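Local coordinates for De novo designed switch protein caging a hemagglutinin binder (sCageHA267_1S) (PDB 7CBC), which acts as a designed switch that cages a hemagglutinin binder against a six-helix bundle, probably as part of a modular biosensor, at residues T13-L18 / E83-E88; A274-A279 / R307-Y312. One frame throughout, in Å; residues are numbered along the deposited sequence.

Interaction 1: residues T13-L18 / E83-E88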
# COMPACT_ATOMS: atom_id res chain seq x y z
N THR A 13 -1.26 12.51 -11.36
CA THR A 13 -0.96 12.95 -10.00
C THR A 13 -2.16 12.73 -9.08
O THR A 13 -2.00 12.27 -7.94
CB THR A 13 -0.51 14.42 -9.99
OG1 THR A 13 -1.53 15.25 -10.55
CG2 THR A 13 0.77 14.60 -10.81
N LYS A 14 -3.37 13.02 -9.56
CA LYS A 14 -4.56 12.76 -8.75
C LYS A 14 -4.70 11.27 -8.43
O LYS A 14 -5.09 10.90 -7.32
CB LYS A 14 -5.80 13.27 -9.47
CG LYS A 14 -5.95 14.78 -9.37
CD LYS A 14 -7.39 15.18 -9.10
CE LYS A 14 -8.13 15.47 -10.39
NZ LYS A 14 -9.29 16.39 -10.14
N LEU A 15 -4.40 10.41 -9.40
CA LEU A 15 -4.43 8.98 -9.13
C LEU A 15 -3.35 8.57 -8.15
O LEU A 15 -3.55 7.65 -7.34
CB LEU A 15 -4.29 8.21 -10.44
CG LEU A 15 -5.53 8.23 -11.33
CD1 LEU A 15 -5.32 7.28 -12.47
CD2 LEU A 15 -6.80 7.87 -10.57
N GLN A 16 -2.19 9.24 -8.19
CA GLN A 16 -1.15 8.92 -7.22
C GLN A 16 -1.58 9.33 -5.82
O GLN A 16 -1.39 8.57 -4.86
CB GLN A 16 0.17 9.56 -7.61
CG GLN A 16 1.25 9.31 -6.57
CD GLN A 16 2.66 9.52 -7.10
OE1 GLN A 16 3.22 10.61 -6.98
NE2 GLN A 16 3.25 8.46 -7.65
N ARG A 17 -2.17 10.52 -5.67
CA ARG A 17 -2.67 10.92 -4.35
C ARG A 17 -3.65 9.89 -3.81
O ARG A 17 -3.55 9.47 -2.64
CB ARG A 17 -3.34 12.29 -4.45
CG ARG A 17 -3.84 12.87 -3.12
CD ARG A 17 -2.80 12.76 -2.00
NE ARG A 17 -1.59 13.53 -2.24
CZ ARG A 17 -0.53 13.52 -1.44
NH1 ARG A 17 -0.55 12.78 -0.34
NH2 ARG A 17 0.55 14.25 -1.73
N LEU A 18 -4.58 9.46 -4.65
CA LEU A 18 -5.54 8.44 -4.26
C LEU A 18 -4.84 7.20 -3.72
O LEU A 18 -5.23 6.67 -2.67
CB LEU A 18 -6.39 8.08 -5.47
CG LEU A 18 -7.42 6.99 -5.21
CD1 LEU A 18 -8.71 7.45 -5.86
CD2 LEU A 18 -6.98 5.64 -5.78
N GLU A 83 -12.19 5.74 -11.14
CA GLU A 83 -13.00 5.74 -12.35
C GLU A 83 -13.58 7.11 -12.64
O GLU A 83 -13.81 7.46 -13.80
CB GLU A 83 -14.11 4.69 -12.21
CG GLU A 83 -15.24 4.78 -13.23
CD GLU A 83 -16.39 3.83 -12.91
OE1 GLU A 83 -17.07 3.40 -13.87
OE2 GLU A 83 -16.62 3.52 -11.72
N LYS A 84 -13.81 7.91 -11.59
CA LYS A 84 -14.23 9.30 -11.80
C LYS A 84 -13.07 10.14 -12.31
O LYS A 84 -13.24 10.94 -13.24
CB LYS A 84 -14.79 9.88 -10.50
CG LYS A 84 -14.50 11.38 -10.30
CD LYS A 84 -15.27 12.28 -11.29
CE LYS A 84 -14.69 13.70 -11.34
NZ LYS A 84 -13.24 13.77 -11.74
N ILE A 85 -11.88 9.99 -11.72
CA ILE A 85 -10.73 10.76 -12.17
C ILE A 85 -10.41 10.43 -13.62
O ILE A 85 -10.18 11.33 -14.45
CB ILE A 85 -9.52 10.51 -11.25
CG1 ILE A 85 -9.77 11.14 -9.87
CG2 ILE A 85 -8.23 11.04 -11.87
CD1 ILE A 85 -8.83 10.60 -8.81
N LEU A 86 -10.42 9.14 -13.96
CA LEU A 86 -10.16 8.78 -15.35
C LEU A 86 -11.28 9.24 -16.27
O LEU A 86 -11.06 9.37 -17.48
CB LEU A 86 -9.94 7.26 -15.45
CG LEU A 86 -8.60 6.86 -14.81
CD1 LEU A 86 -8.61 5.44 -14.23
CD2 LEU A 86 -7.47 7.02 -15.81
N GLU A 87 -12.47 9.52 -15.72
CA GLU A 87 -13.60 9.93 -16.54
C GLU A 87 -13.54 11.41 -16.89
O GLU A 87 -13.79 11.79 -18.04
CB GLU A 87 -14.92 9.60 -15.84
CG GLU A 87 -15.56 8.34 -16.36
CD GLU A 87 -15.63 8.32 -17.88
OE1 GLU A 87 -16.12 9.31 -18.47
OE2 GLU A 87 -15.19 7.32 -18.49
N GLU A 88 -13.22 12.25 -15.91
CA GLU A 88 -12.95 13.65 -16.23
C GLU A 88 -11.83 13.75 -17.25
O GLU A 88 -11.89 14.54 -18.19
CB GLU A 88 -12.60 14.42 -14.96
CG GLU A 88 -11.91 15.75 -15.21
CD GLU A 88 -11.78 16.59 -13.95
OE1 GLU A 88 -11.37 17.76 -14.07
OE2 GLU A 88 -12.07 16.06 -12.85
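Ile85 pushes its branched side chain into a hollow lined by Lys14, Leu15 and Leu18, joining antiparallel neighbours, helices 3-46 and 50-93, of a designed six-helix bundle. The short segments run almost exactly antiparallel, at 174°, with their axes 10.1 Å apart. With CG2 anti to the backbone N, Ile85 brings that methyl to 3.7 Å from Leu15 CD2. CD1 of Ile85 sits near the same leucine methyl and 4.0 Å from the carbonyl O of Lys14. Leu18 CD1 closes the hollow farther along, 4.3 Å from Ile85 CD1. A beta-branched residue suits the place because its two arms close on Leu15 CD2 together, while CD1 alone goes on to Lys14 O and Leu18 CD1.

Leu15 interlocks in return. Its side chain slides past that of Ile85 in the opposite direction and crosses Leu86 at about a right angle, placing its CD1 4.0 Å from Leu86 CD2. Leu15 and Leu86 both also touch Ile108 of helix 99-142, so the contact reaches a third helix. An alanine in place of Leu15 would probably open a gap between Ile85, Leu86 and Ile108 and let their side chains shift.

At the more exposed margin, Lys14 lays its aliphatic CB against Ile85 and carries its ammonium across toward Glu88 on a chain bent at chi2 and chi3. The resulting bridge from Lys14 NZ to Glu88 OE2 is long, at 3.9 Å. That same oxygen is gripped more closely from within its own helix, where Lys84 NZ approaches the anti lone pair of Glu88 OE2 at 2.8 Å.

Interaction 2: residues A274-A279 / R307-Y312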
# COMPACT_ATOMS: atom_id res chain seq x y z
N ALA A 274 6.09 12.69 -2.59
CA ALA A 274 5.30 12.74 -3.82
C ALA A 274 5.07 14.17 -4.28
O ALA A 274 5.05 14.44 -5.49
CB ALA A 274 3.97 12.03 -3.60
N CYS A 275 4.86 15.10 -3.35
CA CYS A 275 4.58 16.48 -3.74
C CYS A 275 5.81 17.13 -4.37
O CYS A 275 5.67 17.93 -5.30
CB CYS A 275 4.07 17.27 -2.53
SG CYS A 275 2.42 16.71 -1.93
N ARG A 276 7.01 16.78 -3.91
CA ARG A 276 8.22 17.29 -4.55
C ARG A 276 8.46 16.61 -5.89
O ARG A 276 8.83 17.27 -6.87
CB ARG A 276 9.43 17.11 -3.64
CG ARG A 276 9.44 18.02 -2.42
CD ARG A 276 10.70 17.76 -1.62
NE ARG A 276 10.76 18.56 -0.40
CZ ARG A 276 11.79 18.54 0.44
NH1 ARG A 276 12.84 17.76 0.18
NH2 ARG A 276 11.77 19.28 1.54
N ILE A 277 8.27 15.28 -5.95
CA ILE A 277 8.51 14.55 -7.19
C ILE A 277 7.61 15.09 -8.30
O ILE A 277 8.07 15.36 -9.41
CB ILE A 277 8.31 13.04 -6.98
CG1 ILE A 277 9.50 12.46 -6.23
CG2 ILE A 277 8.18 12.33 -8.32
CD1 ILE A 277 9.13 11.37 -5.31
N ALA A 278 6.32 15.26 -8.00
CA ALA A 278 5.42 15.87 -8.97
C ALA A 278 5.86 17.28 -9.31
O ALA A 278 5.83 17.68 -10.48
CB ALA A 278 3.98 15.87 -8.44
N ALA A 279 6.26 18.05 -8.30
CA ALA A 279 6.76 19.39 -8.55
C ALA A 279 7.93 19.37 -9.52
O ALA A 279 8.00 20.20 -10.42
CB ALA A 279 7.17 20.05 -7.23
N ARG A 307 3.68 24.57 -1.10
CA ARG A 307 4.64 25.64 -0.86
C ARG A 307 6.04 25.08 -0.64
O ARG A 307 7.02 25.59 -1.18
CB ARG A 307 4.19 26.51 0.33
CG ARG A 307 5.29 27.27 1.07
CD ARG A 307 5.75 26.50 2.32
NE ARG A 307 7.10 26.87 2.74
CZ ARG A 307 7.87 26.12 3.52
NH1 ARG A 307 7.43 24.95 3.96
NH2 ARG A 307 9.09 26.53 3.86
N ASP A 308 6.14 23.99 0.12
CA ASP A 308 7.45 23.37 0.35
C ASP A 308 8.04 22.81 -0.94
O ASP A 308 9.26 22.84 -1.12
CB ASP A 308 7.34 22.25 1.38
CG ASP A 308 8.61 21.42 1.43
OD1 ASP A 308 9.59 21.87 2.07
OD2 ASP A 308 8.66 20.34 0.79
N ALA A 309 7.20 22.26 -1.82
CA ALA A 309 7.72 21.64 -3.03
C ALA A 309 8.23 22.69 -4.02
O ALA A 309 9.26 22.48 -4.67
CB ALA A 309 6.64 20.77 -3.68
N VAL A 310 7.54 23.83 -4.14
CA VAL A 310 8.00 24.88 -5.04
C VAL A 310 9.21 25.60 -4.45
O VAL A 310 10.20 25.86 -5.15
CB VAL A 310 6.86 25.85 -5.40
CG1 VAL A 310 5.82 25.13 -6.22
CG2 VAL A 310 6.22 26.43 -4.15
N GLU A 311 9.16 25.94 -3.16
CA GLU A 311 10.34 26.45 -2.47
C GLU A 311 11.51 25.48 -2.61
O GLU A 311 12.66 25.92 -2.71
CB GLU A 311 10.03 26.72 -1.00
CG GLU A 311 9.30 28.04 -0.75
CD GLU A 311 8.98 28.30 0.72
OE1 GLU A 311 8.17 29.21 1.02
OE2 GLU A 311 9.54 27.59 1.59
N TYR A 312 11.23 24.17 -2.62
CA TYR A 312 12.29 23.17 -2.79
C TYR A 312 12.91 23.24 -4.18
O TYR A 312 14.13 23.07 -4.32
CB TYR A 312 11.74 21.77 -2.51
CG TYR A 312 12.67 20.65 -2.92
CD1 TYR A 312 13.72 20.27 -2.11
CD2 TYR A 312 12.49 19.98 -4.13
CE1 TYR A 312 14.57 19.24 -2.48
CE2 TYR A 312 13.35 18.95 -4.50
CZ TYR A 312 14.39 18.59 -3.68
OH TYR A 312 15.24 17.57 -4.04
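Arg276 sets CG anti to its carbonyl carbon (chi1 -71°) and stays extended from CG to NE, while Asp308 and Tyr312, one turn apart, both place CG anti to the backbone N; with these torsions the guanidinium has a carboxylate at its edge and a phenol ring over one face. Arg276 NE donates to Asp308 OD2 at 3.0 Å, a fairly straight bond (163°) that lies in the guanidinium plane and uses the syn lone pair of the oxygen. Arg276 NH2 adds weak bonds to both carboxylate oxygens. The guanidinium is stacked flat on the Tyr312 ring, centres 4.3 Å apart and planes at 11°, with Tyr312 CD1 over the guanidinium but offset toward its rim. It is Arg276 CD that stands over the ring centre, 3.8 Å from the Tyr312 centroid, as a CH-pi contact. Ring and salt bridge together would restrict rotation of the guanidinium.

The contact joins helices 274-284 and 303-315, the first and last of a compact three-helix unit, probably the caged hemagglutinin binder, which Cys275 also staples through its disulfide to Cys301. Near Arg276 the backbones come close: the CA atoms of Arg276 and Ala309 are 4.6 Å apart. Alanine suits the spot, since a larger side chain would probably collide with Cys275 O and Ala279 CB. Ala309 CB rests 3.4 Å from Cys275 O and 3.7 Å from Ala279 CB, and Leu296 of the middle helix packs against Ala309 as well.

Overall arrangement
From the N terminus, the chain runs along helix 3-46, turns, and returns along helix 50-93, where interaction 1 closes a loop of 64 residues between adjacent bundle helices. Four more helices, ending with 245-268, follow before interaction 2 opens. It closes a shorter loop of 27 residues, containing helix 289-298, within the C-terminal unit. The two contacts are in series, neither nesting nor crossing, yet their centres are only about 19 Å apart because that unit docks on helices 3-46 and 195-239. On the first of these, Gln16 and Arg17 touch Ala274 and Cys275, and Arg17 NE bonds to Ala299 O, so segment 13-18 faces both partner helix and docked unit.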